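Local coordinates for peroxisomal fatty acid beta-oxidation multifunctional protein MFP2 (Arabidopsis thaliana, PDB 2WTB) that hydrates long-chain enoyl-CoA and oxidises 3-hydroxyacyl-CoA in peroxisomal fatty acid beta-oxidation during seed germination, at residues 52-57 with 199-204; 123-128 with 209-214; 294-299 with 485-490; 301-306 with 472-477. One frame throughout, in Å; residues are numbered along the deposited sequence.

Contact 1 (52-57 with 199-204); sequences VKAIVI and RWALDI
In the crotonase-type N-terminal domain, strand 54-57 of the six-stranded sheet is covered by helix 193-205, whose segment 199-204 runs nearly antiparallel to it, at 149° and 8.2 Å between axes. K53 gives only its root to the contact: CG stands beside the backbone N (chi1 -64°), the chain runs on extended, and CB rests 4.0 Å from L202 CD2, where the lysine is exposed. A54 is the closest point of the pair. The A54 methyl points toward the helix and the A201 methyl toward the strand; two such small residues let the backbones come to 6.1 Å between A54 CA and A201 CA. I55 turns to the other face of the sheet, against Y43 and A46 of helix 33-46, so the strand is packed on both faces. V56 returns to the helix side and sets CG2 against the A201 methyl, 4.2 Å from A201 CB. No hydrogen bond crosses the contact; backbone bonds of the strand run to A19 and V106 among others. The tightest touch is methyl on methyl, A54 CB to A201 CB at 3.8 Å.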
loop_
_atom_site.group_PDB
_atom_site.type_symbol
_atom_site.label_atom_id
_atom_site.label_comp_id
_atom_site.label_asym_id
_atom_site.label_seq_id
_atom_site.Cartn_x
_atom_site.Cartn_y
_atom_site.Cartn_z
ATOM N N VAL A 52 -44.534 2.784 -14.895
ATOM C CA VAL A 52 -43.100 3.022 -15.016
ATOM C C VAL A 52 -42.692 3.181 -16.480
ATOM O O VAL A 52 -43.072 2.374 -17.329
ATOM C CB VAL A 52 -42.290 1.884 -14.374
ATOM C CG1 VAL A 52 -40.801 2.106 -14.579
ATOM C CG2 VAL A 52 -42.622 1.774 -12.897
ATOM N N LYS A 53 -41.923 4.227 -16.769
ATOM C CA LYS A 53 -41.479 4.506 -18.133
ATOM C C LYS A 53 -39.986 4.248 -18.299
ATOM O O LYS A 53 -39.538 3.761 -19.336
ATOM C CB LYS A 53 -41.788 5.956 -18.513
ATOM C CG LYS A 53 -43.265 6.302 -18.547
ATOM C CD LYS A 53 -43.470 7.731 -19.028
ATOM C CE LYS A 53 -44.941 8.100 -19.081
ATOM N NZ LYS A 53 -45.121 9.511 -19.520
ATOM N N ALA A 54 -39.217 4.587 -17.271
ATOM C CA ALA A 54 -37.773 4.401 -17.299
ATOM C C ALA A 54 -37.243 4.192 -15.885
ATOM O O ALA A 54 -38.010 4.184 -14.923
ATOM C CB ALA A 54 -37.097 5.595 -17.955
ATOM N N ILE A 55 -35.932 4.022 -15.764
ATOM C CA ILE A 55 -35.313 3.777 -14.469
ATOM C C ILE A 55 -34.103 4.678 -14.266
ATOM O O ILE A 55 -33.376 4.984 -15.209
ATOM C CB ILE A 55 -34.869 2.303 -14.317
ATOM C CG1 ILE A 55 -36.081 1.373 -14.242
ATOM C CG2 ILE A 55 -33.993 2.124 -13.090
ATOM C CD1 ILE A 55 -36.590 0.913 -15.590
ATOM N N VAL A 56 -33.899 5.112 -13.029
ATOM C CA VAL A 56 -32.703 5.851 -12.667
ATOM C C VAL A 56 -32.059 5.163 -11.472
ATOM O O VAL A 56 -32.755 4.681 -10.581
ATOM C CB VAL A 56 -33.025 7.320 -12.330
ATOM C CG1 VAL A 56 -31.817 8.010 -11.716
ATOM C CG2 VAL A 56 -33.489 8.054 -13.581
ATOM N N ILE A 57 -30.733 5.091 -11.467
ATOM C CA ILE A 57 -30.018 4.456 -10.370
ATOM C C ILE A 57 -29.066 5.439 -9.705
ATOM O O ILE A 57 -28.329 6.163 -10.376
ATOM C CB ILE A 57 -29.211 3.231 -10.838
ATOM C CG1 ILE A 57 -30.097 2.255 -11.617
ATOM C CG2 ILE A 57 -28.556 2.544 -9.641
ATOM C CD1 ILE A 57 -29.365 0.993 -12.080
ATOM N N ARG A 199 -34.790 13.479 -16.055
ATOM C CA ARG A 199 -35.067 14.259 -17.254
ATOM C C ARG A 199 -34.398 13.607 -18.462
ATOM O O ARG A 199 -34.973 13.542 -19.552
ATOM C CB ARG A 199 -34.559 15.692 -17.093
ATOM C CG ARG A 199 -34.810 16.573 -18.308
ATOM C CD ARG A 199 -34.039 17.887 -18.225
ATOM N NE ARG A 199 -32.600 17.684 -18.370
ATOM C CZ ARG A 199 -31.973 17.584 -19.538
ATOM N NH1 ARG A 199 -32.659 17.667 -20.670
ATOM N NH2 ARG A 199 -30.659 17.399 -19.576
ATOM N N TRP A 200 -33.177 13.123 -18.259
ATOM C CA TRP A 200 -32.432 12.450 -19.314
ATOM C C TRP A 200 -33.141 11.157 -19.710
ATOM O O TRP A 200 -33.270 10.847 -20.894
ATOM C CB TRP A 200 -31.004 12.154 -18.845
ATOM C CG TRP A 200 -30.043 11.859 -19.959
ATOM C CD1 TRP A 200 -29.955 10.705 -20.683
ATOM C CD2 TRP A 200 -29.022 12.729 -20.468
ATOM N NE1 TRP A 200 -28.951 10.806 -21.615
ATOM C CE2 TRP A 200 -28.363 12.038 -21.503
ATOM C CE3 TRP A 200 -28.609 14.027 -20.153
ATOM C CZ2 TRP A 200 -27.311 12.601 -22.225
ATOM C CZ3 TRP A 200 -27.562 14.585 -20.872
ATOM C CH2 TRP A 200 -26.926 13.872 -21.894
ATOM N N ALA A 201 -33.611 10.417 -18.710
ATOM C CA ALA A 201 -34.278 9.140 -18.938
ATOM C C ALA A 201 -35.528 9.274 -19.805
ATOM O O ALA A 201 -35.773 8.449 -20.684
ATOM C CB ALA A 201 -34.617 8.478 -17.616
ATOM N N LEU A 202 -36.320 10.313 -19.557
ATOM C CA LEU A 202 -37.533 10.537 -20.340
ATOM C C LEU A 202 -37.214 11.139 -21.704
ATOM O O LEU A 202 -38.018 11.053 -22.629
ATOM C CB LEU A 202 -38.536 11.411 -19.580
ATOM C CG LEU A 202 -39.232 10.753 -18.386
ATOM C CD1 LEU A 202 -40.479 11.531 -17.998
ATOM C CD2 LEU A 202 -39.592 9.314 -18.707
ATOM N N ASP A 203 -36.041 11.753 -21.822
ATOM C CA ASP A 203 -35.558 12.222 -23.114
ATOM C C ASP A 203 -35.347 11.034 -24.051
ATOM O O ASP A 203 -35.707 11.083 -25.227
ATOM C CB ASP A 203 -34.252 13.003 -22.955
ATOM C CG ASP A 203 -34.480 14.469 -22.633
ATOM O OD1 ASP A 203 -35.595 14.971 -22.889
ATOM O OD2 ASP A 203 -33.538 15.124 -22.135
ATOM N N ILE A 204 -34.764 9.967 -23.516
ATOM C CA ILE A 204 -34.516 8.757 -24.290
ATOM C C ILE A 204 -35.829 8.100 -24.702
ATOM O O ILE A 204 -35.999 7.703 -25.853
ATOM C CB ILE A 204 -33.666 7.750 -23.498
ATOM C CG1 ILE A 204 -32.284 8.335 -23.197
ATOM C CG2 ILE A 204 -33.543 6.439 -24.258
ATOM C CD1 ILE A 204 -31.428 7.450 -22.306
#

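Contact 2 (123-128 with 209-214); sequences ACHARI and KPWVSS
The H125 imidazole carries the contact. Over one face stands the W211 indole, edge on, with NE1 3.4 Å above the ring plane and over its centre; the planes meet at 73°, a T-shaped (edge-to-face) pair with the tryptophan as edge and the histidine as face. At the imidazole edge V212 O lies in the ring plane, 3.4 Å from CD2 of H125, and S213 OG stands farther along the same edge. Both ring nitrogens are engaged outside the two segments: NE2 with E99 O at the end of helix 88-99 and ND1 with S105 N. These bonds fix the rotation of the ring, and with it the face that meets the indole. W211 reaches it with CG anti to its own backbone N (chi1 -168°), its side chain alongside that of H125 and pointing the same way. In this crotonase-type domain, 123-128 leads from helix 116-123 into strand 126-129 of the six-stranded sheet, while 209-214 belongs to the loop after helix 193-205. Beside the ring pair, a water bonds V212 O and S214 OG, each at 2.8 Å, with H125 O a weak third partner at 3.4 Å. The R127 chain, bent at chi2 and chi3, brings NH2 to 2.8 Å from S214 OG. Its guanidinium is gripped by the helix before it, NE bonding A121 O and NH2 bonding M122 O, and S214 OG also bonds M122 O. The R127 side chain lies about 10 Å from that of E119, the predicted nucleophile.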
loop_
_atom_site.group_PDB
_atom_site.type_symbol
_atom_site.label_atom_id
_atom_site.label_comp_id
_atom_site.label_asym_id
_atom_site.label_seq_id
_atom_site.Cartn_x
_atom_site.Cartn_y
_atom_site.Cartn_z
ATOM N N ALA A 123 -23.394 -0.139 -17.604
ATOM C CA ALA A 123 -24.498 -0.950 -18.108
ATOM C C ALA A 123 -25.704 -0.081 -18.421
ATOM O O ALA A 123 -26.491 -0.398 -19.312
ATOM C CB ALA A 123 -24.876 -2.012 -17.097
ATOM N N CYS A 124 -25.853 1.010 -17.674
ATOM C CA CYS A 124 -26.933 1.959 -17.913
ATOM C C CYS A 124 -26.747 2.635 -19.261
ATOM O O CYS A 124 -25.667 2.585 -19.843
ATOM C CB CYS A 124 -26.993 3.008 -16.801
ATOM S SG CYS A 124 -27.474 2.333 -15.203
ATOM N N HIS A 125 -27.801 3.284 -19.743
ATOM C CA HIS A 125 -27.807 3.832 -21.093
ATOM C C HIS A 125 -27.265 5.258 -21.195
ATOM O O HIS A 125 -27.008 5.761 -22.295
ATOM C CB HIS A 125 -29.211 3.718 -21.681
ATOM C CG HIS A 125 -29.723 2.312 -21.709
ATOM N ND1 HIS A 125 -30.691 1.853 -20.842
ATOM C CD2 HIS A 125 -29.372 1.254 -22.477
ATOM C CE1 HIS A 125 -30.930 0.578 -21.088
ATOM N NE2 HIS A 125 -30.143 0.190 -22.075
ATOM N N ALA A 126 -27.082 5.896 -20.043
ATOM C CA ALA A 126 -26.473 7.221 -19.971
ATOM C C ALA A 126 -25.933 7.451 -18.565
ATOM O O ALA A 126 -26.330 6.761 -17.627
ATOM C CB ALA A 126 -27.481 8.296 -20.341
ATOM N N ARG A 127 -25.033 8.417 -18.411
ATOM C CA ARG A 127 -24.424 8.667 -17.106
ATOM C C ARG A 127 -24.350 10.141 -16.718
ATOM O O ARG A 127 -23.743 10.953 -17.418
ATOM C CB ARG A 127 -23.034 8.029 -17.037
ATOM C CG ARG A 127 -23.078 6.518 -16.950
ATOM C CD ARG A 127 -21.991 5.876 -17.787
ATOM N NE ARG A 127 -22.529 4.718 -18.485
ATOM C CZ ARG A 127 -22.901 4.722 -19.759
ATOM N NH1 ARG A 127 -22.763 5.818 -20.492
ATOM N NH2 ARG A 127 -23.387 3.622 -20.308
ATOM N N ILE A 128 -24.973 10.473 -15.594
ATOM C CA ILE A 128 -24.870 11.807 -15.019
ATOM C C ILE A 128 -23.992 11.733 -13.778
ATOM O O ILE A 128 -24.141 10.822 -12.966
ATOM C CB ILE A 128 -26.248 12.364 -14.626
ATOM C CG1 ILE A 128 -27.236 12.196 -15.779
ATOM C CG2 ILE A 128 -26.132 13.823 -14.217
ATOM C CD1 ILE A 128 -26.705 12.691 -17.105
ATOM N N LYS A 209 -33.165 12.127 -27.081
ATOM C CA LYS A 209 -31.788 11.687 -26.904
ATOM C C LYS A 209 -31.617 10.227 -27.315
ATOM O O LYS A 209 -32.559 9.434 -27.226
ATOM C CB LYS A 209 -31.338 11.901 -25.459
ATOM C CG LYS A 209 -31.125 13.362 -25.110
ATOM C CD LYS A 209 -30.477 13.526 -23.751
ATOM C CE LYS A 209 -29.997 14.952 -23.558
ATOM N NZ LYS A 209 -29.061 15.345 -24.647
ATOM N N PRO A 210 -30.405 9.875 -27.775
ATOM C CA PRO A 210 -30.037 8.542 -28.261
ATOM C C PRO A 210 -30.249 7.454 -27.217
ATOM O O PRO A 210 -30.067 7.694 -26.026
ATOM C CB PRO A 210 -28.540 8.681 -28.549
ATOM C CG PRO A 210 -28.328 10.124 -28.781
ATOM C CD PRO A 210 -29.280 10.820 -27.866
ATOM N N TRP A 211 -30.627 6.264 -27.671
ATOM C CA TRP A 211 -30.760 5.112 -26.789
ATOM C C TRP A 211 -29.614 4.143 -27.053
ATOM O O TRP A 211 -29.757 3.198 -27.824
ATOM C CB TRP A 211 -32.098 4.414 -27.022
ATOM C CG TRP A 211 -32.434 3.401 -25.970
ATOM C CD1 TRP A 211 -31.554 2.651 -25.245
ATOM C CD2 TRP A 211 -33.743 3.011 -25.538
ATOM N NE1 TRP A 211 -32.233 1.828 -24.383
ATOM C CE2 TRP A 211 -33.579 2.027 -24.546
ATOM C CE3 TRP A 211 -35.038 3.402 -25.894
ATOM C CZ2 TRP A 211 -34.659 1.426 -23.904
ATOM C CZ3 TRP A 211 -36.110 2.803 -25.255
ATOM C CH2 TRP A 211 -35.914 1.827 -24.270
ATOM N N VAL A 212 -28.479 4.379 -26.403
ATOM C CA VAL A 212 -27.259 3.631 -26.686
ATOM C C VAL A 212 -26.986 2.474 -25.723
ATOM O O VAL A 212 -27.080 2.632 -24.508
ATOM C CB VAL A 212 -26.034 4.566 -26.671
ATOM C CG1 VAL A 212 -24.759 3.784 -26.933
ATOM C CG2 VAL A 212 -26.210 5.679 -27.691
ATOM N N SER A 213 -26.646 1.314 -26.278
ATOM C CA SER A 213 -26.133 0.195 -25.490
ATOM C C SER A 213 -24.612 0.158 -25.574
ATOM O O SER A 213 -24.045 -0.038 -26.648
ATOM C CB SER A 213 -26.712 -1.136 -25.971
ATOM O OG SER A 213 -28.014 -1.349 -25.455
ATOM N N SER A 214 -23.960 0.342 -24.433
ATOM C CA SER A 214 -22.505 0.416 -24.369
ATOM C C SER A 214 -21.823 -0.865 -24.849
ATOM O O SER A 214 -20.758 -0.817 -25.464
ATOM C CB SER A 214 -22.058 0.728 -22.939
ATOM O OG SER A 214 -22.869 1.736 -22.361
HETATM O O HOH W 1 -24.652 3.566 -23.455
#

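Contact 3 (294-299 with 485-490)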
loop_
_atom_site.group_PDB
_atom_site.type_symbol
_atom_site.label_atom_id
_atom_site.label_comp_id
_atom_site.label_asym_id
_atom_site.label_seq_id
_atom_site.Cartn_x
_atom_site.Cartn_y
_atom_site.Cartn_z
ATOM N N ARG A 294 -5.105 -2.665 6.560
ATOM C CA ARG A 294 -6.138 -2.038 7.370
ATOM C C ARG A 294 -5.979 -2.308 8.863
ATOM O O ARG A 294 -6.269 -1.443 9.692
ATOM C CB ARG A 294 -7.516 -2.517 6.919
ATOM C CG ARG A 294 -7.983 -1.943 5.603
ATOM C CD ARG A 294 -9.426 -2.332 5.351
ATOM N NE ARG A 294 -10.030 -1.568 4.266
ATOM C CZ ARG A 294 -11.338 -1.482 4.062
ATOM N NH1 ARG A 294 -12.177 -2.111 4.874
ATOM N NH2 ARG A 294 -11.811 -0.765 3.051
ATOM N N GLY A 295 -5.523 -3.510 9.201
ATOM C CA GLY A 295 -5.521 -3.963 10.581
ATOM C C GLY A 295 -4.335 -3.542 11.426
ATOM O O GLY A 295 -4.213 -3.966 12.576
ATOM N N THR A 296 -3.461 -2.709 10.873
ATOM C CA THR A 296 -2.259 -2.303 11.592
ATOM C C THR A 296 -2.574 -1.321 12.715
ATOM O O THR A 296 -1.777 -1.147 13.637
ATOM C CB THR A 296 -1.215 -1.669 10.656
ATOM O OG1 THR A 296 -1.745 -0.462 10.092
ATOM C CG2 THR A 296 -0.846 -2.632 9.544
ATOM N N ALA A 297 -3.739 -0.686 12.631
ATOM C CA ALA A 297 -4.147 0.301 13.624
ATOM C C ALA A 297 -4.904 -0.347 14.777
ATOM O O ALA A 297 -5.302 0.324 15.727
ATOM C CB ALA A 297 -4.993 1.383 12.975
ATOM N N LYS A 298 -5.102 -1.658 14.688
ATOM C CA LYS A 298 -5.792 -2.391 15.740
ATOM C C LYS A 298 -4.801 -3.021 16.714
ATOM O O LYS A 298 -4.269 -4.100 16.459
ATOM C CB LYS A 298 -6.710 -3.457 15.141
ATOM C CG LYS A 298 -7.371 -4.351 16.172
ATOM C CD LYS A 298 -8.559 -5.086 15.579
ATOM C CE LYS A 298 -9.615 -4.111 15.084
ATOM N NZ LYS A 298 -10.801 -4.813 14.519
ATOM N N VAL A 299 -4.556 -2.336 17.826
ATOM C CA VAL A 299 -3.626 -2.817 18.841
ATOM C C VAL A 299 -4.352 -3.074 20.158
ATOM O O VAL A 299 -4.681 -2.134 20.885
ATOM C CB VAL A 299 -2.494 -1.802 19.082
ATOM C CG1 VAL A 299 -1.468 -2.366 20.057
ATOM C CG2 VAL A 299 -1.838 -1.421 17.766
ATOM N N LYS A 485 0.395 7.989 5.904
ATOM C CA LYS A 485 1.340 6.941 6.261
ATOM C C LYS A 485 0.585 5.700 6.719
ATOM O O LYS A 485 -0.582 5.782 7.103
ATOM C CB LYS A 485 2.266 7.418 7.383
ATOM C CG LYS A 485 3.281 8.467 6.966
ATOM C CD LYS A 485 4.580 7.823 6.523
ATOM C CE LYS A 485 5.659 8.866 6.284
ATOM N NZ LYS A 485 5.396 9.673 5.060
ATOM N N THR A 486 1.253 4.552 6.671
ATOM C CA THR A 486 0.700 3.319 7.221
ATOM C C THR A 486 1.463 2.942 8.484
ATOM O O THR A 486 2.606 2.491 8.414
ATOM C CB THR A 486 0.749 2.163 6.213
ATOM O OG1 THR A 486 -0.216 2.390 5.181
ATOM C CG2 THR A 486 0.438 0.839 6.899
ATOM N N PRO A 487 0.829 3.139 9.648
ATOM C CA PRO A 487 1.475 2.950 10.946
ATOM C C PRO A 487 1.424 1.509 11.412
ATOM O O PRO A 487 0.402 0.844 11.249
ATOM C CB PRO A 487 0.618 3.804 11.895
ATOM C CG PRO A 487 -0.414 4.494 11.027
ATOM C CD PRO A 487 -0.535 3.664 9.799
ATOM N N VAL A 488 2.529 1.037 11.977
ATOM C CA VAL A 488 2.525 -0.185 12.765
ATOM C C VAL A 488 3.049 0.146 14.157
ATOM O O VAL A 488 4.012 0.900 14.301
ATOM C CB VAL A 488 3.384 -1.298 12.129
ATOM C CG1 VAL A 488 2.680 -1.878 10.918
ATOM C CG2 VAL A 488 4.759 -0.768 11.759
ATOM N N VAL A 489 2.400 -0.397 15.181
ATOM C CA VAL A 489 2.814 -0.146 16.557
ATOM C C VAL A 489 3.729 -1.258 17.049
ATOM O O VAL A 489 3.277 -2.361 17.349
ATOM C CB VAL A 489 1.602 -0.015 17.503
ATOM C CG1 VAL A 489 2.069 0.151 18.939
ATOM C CG2 VAL A 489 0.725 1.157 17.083
ATOM N N VAL A 490 5.021 -0.962 17.130
ATOM C CA VAL A 490 6.002 -1.964 17.527
ATOM C C VAL A 490 6.579 -1.670 18.907
ATOM O O VAL A 490 6.446 -0.558 19.423
ATOM C CB VAL A 490 7.146 -2.081 16.494
ATOM C CG1 VAL A 490 6.586 -2.454 15.131
ATOM C CG2 VAL A 490 7.937 -0.782 16.416
#
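T296 makes the close-packed part of the contact. Its CB points at strand 486-490, and chi1 of 64° puts OG1 in the crowded position between backbone N and carbonyl carbon, from which it donates to P487 O at 2.8 Å. The approach is nearly along the C=O axis, with a C=O...OG1 angle of 163°. OG1 also has a weak bond to Q293 O at the end of helix 281-294. The other branch, CG2, stands beside the backbone N and meets V488 CG1 obliquely at 3.9 Å, so one side chain pairs a polar grip with an apolar touch. T486 adds its CG2 at the flank, while its own hydroxyl bonds OE1 of Q293. Strand 486-491 is an outermost strand of the eight-stranded sheet of the Rossmann-type NAD-binding domain, and the loop after helix 281-294 packs against it here. Farther along, V299 and V489 cross obliquely, CG2 to CG2 at 3.7 Å; V489 also leans on I473 and L477 of helix 470-482. The looser, more exposed part is R294 and K298. R294 points its side chain away from the strand, and the K298 side chain comes no nearer to segment 485-490 than 9.0 Å. Backbone carbonyls here are still used: G295 O and K298 O both accept from K650 NZ.

Contact 4 (301-306 with 472-477); sequences GVTDRG and VIVDLL
Two bonds grip the backbone N of G301, both from the D304 carboxylate within the loop itself. OD2 accepts the nearly straight one at 3.1 Å (174°), and OD1 at 2.9 Å takes a weak, bent one. OD2 is met from above the carboxylate plane, 29° out of it. This closes a short turn over residues 301-304. T303 OG1 makes a further link inside the loop by bonding V299 N. With these polar ends turned into the loop, the surface offered to helix 470-482 is largely methyl groups, with V302 O the exception. V302 points CB at the helix and, with CG1 anti to its backbone N (chi1 165°), sets that methyl 3.7 Å from I473 CG2, the two side chains crossing at about a right angle. V474 CG2 packs on the V302 carbonyl, 3.7 Å from V302 O. One turn along the helix from I473, L477 CD2 meets T303 CG2 at 3.7 Å, again crossing at about a right angle. I473, V474 and L477 thus form one stripe along the helix. The helix packs against the sheet of the Rossmann-type NAD-binding domain, with L476 on V446 and A448, and I473 and L477 are shared between sheet and loop. D475 forms a salt bridge with R310 farther along the same linker. No hydrogen bond crosses between the two segments: loop and helix meet through apolar packing, while the polar bonds of G301, D304 and T303 stay within the linker and are consistent with a part in its shape.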
loop_
_atom_site.group_PDB
_atom_site.type_symbol
_atom_site.label_atom_id
_atom_site.label_comp_id
_atom_site.label_asym_id
_atom_site.label_seq_id
_atom_site.Cartn_x
_atom_site.Cartn_y
_atom_site.Cartn_z
ATOM N N GLY A 301 -5.544 -3.770 23.886
ATOM C CA GLY A 301 -5.073 -3.187 25.130
ATOM C C GLY A 301 -4.615 -1.749 24.976
ATOM O O GLY A 301 -4.078 -1.158 25.912
ATOM N N VAL A 302 -4.825 -1.184 23.792
ATOM C CA VAL A 302 -4.449 0.198 23.523
ATOM C C VAL A 302 -5.554 0.936 22.773
ATOM O O VAL A 302 -5.932 2.047 23.146
ATOM C CB VAL A 302 -3.142 0.282 22.707
ATOM C CG1 VAL A 302 -2.960 1.677 22.118
ATOM C CG2 VAL A 302 -1.952 -0.097 23.569
ATOM N N THR A 303 -6.071 0.313 21.716
ATOM C CA THR A 303 -7.074 0.956 20.873
ATOM C C THR A 303 -8.486 0.419 21.101
ATOM O O THR A 303 -9.415 0.771 20.374
ATOM C CB THR A 303 -6.728 0.831 19.378
ATOM O OG1 THR A 303 -6.703 -0.553 19.001
ATOM C CG2 THR A 303 -5.378 1.467 19.093
ATOM N N ASP A 304 -8.644 -0.428 22.111
ATOM C CA ASP A 304 -9.954 -0.973 22.449
ATOM C C ASP A 304 -10.494 -0.405 23.764
ATOM O O ASP A 304 -11.477 -0.910 24.301
ATOM C CB ASP A 304 -9.889 -2.500 22.530
ATOM C CG ASP A 304 -8.736 -2.992 23.390
ATOM O OD1 ASP A 304 -7.992 -2.145 23.930
ATOM O OD2 ASP A 304 -8.567 -4.226 23.524
ATOM N N ARG A 305 -9.852 0.649 24.268
ATOM C CA ARG A 305 -10.168 1.198 25.588
ATOM C C ARG A 305 -11.241 2.285 25.560
ATOM O O ARG A 305 -11.756 2.689 26.605
ATOM C CB ARG A 305 -8.909 1.766 26.246
ATOM C CG ARG A 305 -7.940 0.730 26.780
ATOM C CD ARG A 305 -6.889 1.396 27.651
ATOM N NE ARG A 305 -5.827 0.478 28.043
ATOM C CZ ARG A 305 -4.713 0.854 28.661
ATOM N NH1 ARG A 305 -4.520 2.132 28.958
ATOM N NH2 ARG A 305 -3.792 -0.046 28.981
ATOM N N GLY A 306 -11.559 2.767 24.367
ATOM C CA GLY A 306 -12.557 3.805 24.211
ATOM C C GLY A 306 -11.940 5.185 24.132
ATOM O O GLY A 306 -12.644 6.193 24.226
ATOM N N VAL A 472 -1.243 8.376 24.136
ATOM C CA VAL A 472 -0.216 8.933 23.261
ATOM C C VAL A 472 -0.105 8.111 21.976
ATOM O O VAL A 472 0.059 8.659 20.884
ATOM C CB VAL A 472 1.157 9.011 23.960
ATOM C CG1 VAL A 472 2.245 9.401 22.967
ATOM C CG2 VAL A 472 1.109 10.008 25.104
ATOM N N ILE A 473 -0.205 6.793 22.114
ATOM C CA ILE A 473 -0.160 5.900 20.962
ATOM C C ILE A 473 -1.362 6.136 20.053
ATOM O O ILE A 473 -1.219 6.242 18.837
ATOM C CB ILE A 473 -0.122 4.427 21.399
ATOM C CG1 ILE A 473 1.219 4.107 22.061
ATOM C CG2 ILE A 473 -0.359 3.517 20.211
ATOM C CD1 ILE A 473 1.276 2.738 22.694
ATOM N N VAL A 474 -2.545 6.220 20.651
ATOM C CA VAL A 474 -3.760 6.516 19.905
ATOM C C VAL A 474 -3.629 7.850 19.174
ATOM O O VAL A 474 -4.124 8.006 18.057
ATOM C CB VAL A 474 -4.995 6.540 20.831
ATOM C CG1 VAL A 474 -6.133 7.337 20.205
ATOM C CG2 VAL A 474 -5.434 5.120 21.166
ATOM N N ASP A 475 -2.954 8.805 19.805
ATOM C CA ASP A 475 -2.723 10.106 19.190
ATOM C C ASP A 475 -1.840 9.979 17.956
ATOM O O ASP A 475 -2.215 10.397 16.862
ATOM C CB ASP A 475 -2.078 11.067 20.191
ATOM C CG ASP A 475 -3.052 11.551 21.248
ATOM O OD1 ASP A 475 -4.276 11.492 21.004
ATOM O OD2 ASP A 475 -2.595 11.994 22.321
ATOM N N LEU A 476 -0.664 9.394 18.145
ATOM C CA LEU A 476 0.310 9.233 17.073
ATOM C C LEU A 476 -0.250 8.352 15.962
ATOM O O LEU A 476 -0.092 8.646 14.779
ATOM C CB LEU A 476 1.597 8.628 17.634
ATOM C CG LEU A 476 2.889 8.999 16.916
ATOM C CD1 LEU A 476 2.759 10.368 16.287
ATOM C CD2 LEU A 476 4.048 8.958 17.890
ATOM N N LEU A 477 -0.913 7.272 16.360
ATOM C CA LEU A 477 -1.569 6.369 15.426
ATOM C C LEU A 477 -2.468 7.151 14.475
ATOM O O LEU A 477 -2.602 6.804 13.300
ATOM C CB LEU A 477 -2.390 5.336 16.200
ATOM C CG LEU A 477 -2.631 3.959 15.583
ATOM C CD1 LEU A 477 -1.373 3.431 14.914
ATOM C CD2 LEU A 477 -3.117 2.995 16.654
#

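Overall arrangement
The four contacts form two pairs in two separate parts of the chain. Contacts 1 and 2, with centres about 10 Å apart, lie in the N-terminal crotonase-type domain, reach the same six-stranded sheet, and alternate their segments along the chain; W200 of contact 1 touches A126 and K209 of contact 2. Contacts 3 and 4, with centres about 11 Å apart, come later. Both hold the linker after helix 281-294 against the NAD-binding domain, at strand 486-491 and helix 470-482, with contact 4 enclosed by contact 3 in sequence. A297 O touches T303 CG2 and L477 CD2. Centres of the two pairs lie about 44 to 50 Å apart, consistent with hydratase and dehydrogenase activities housed in distinct regions.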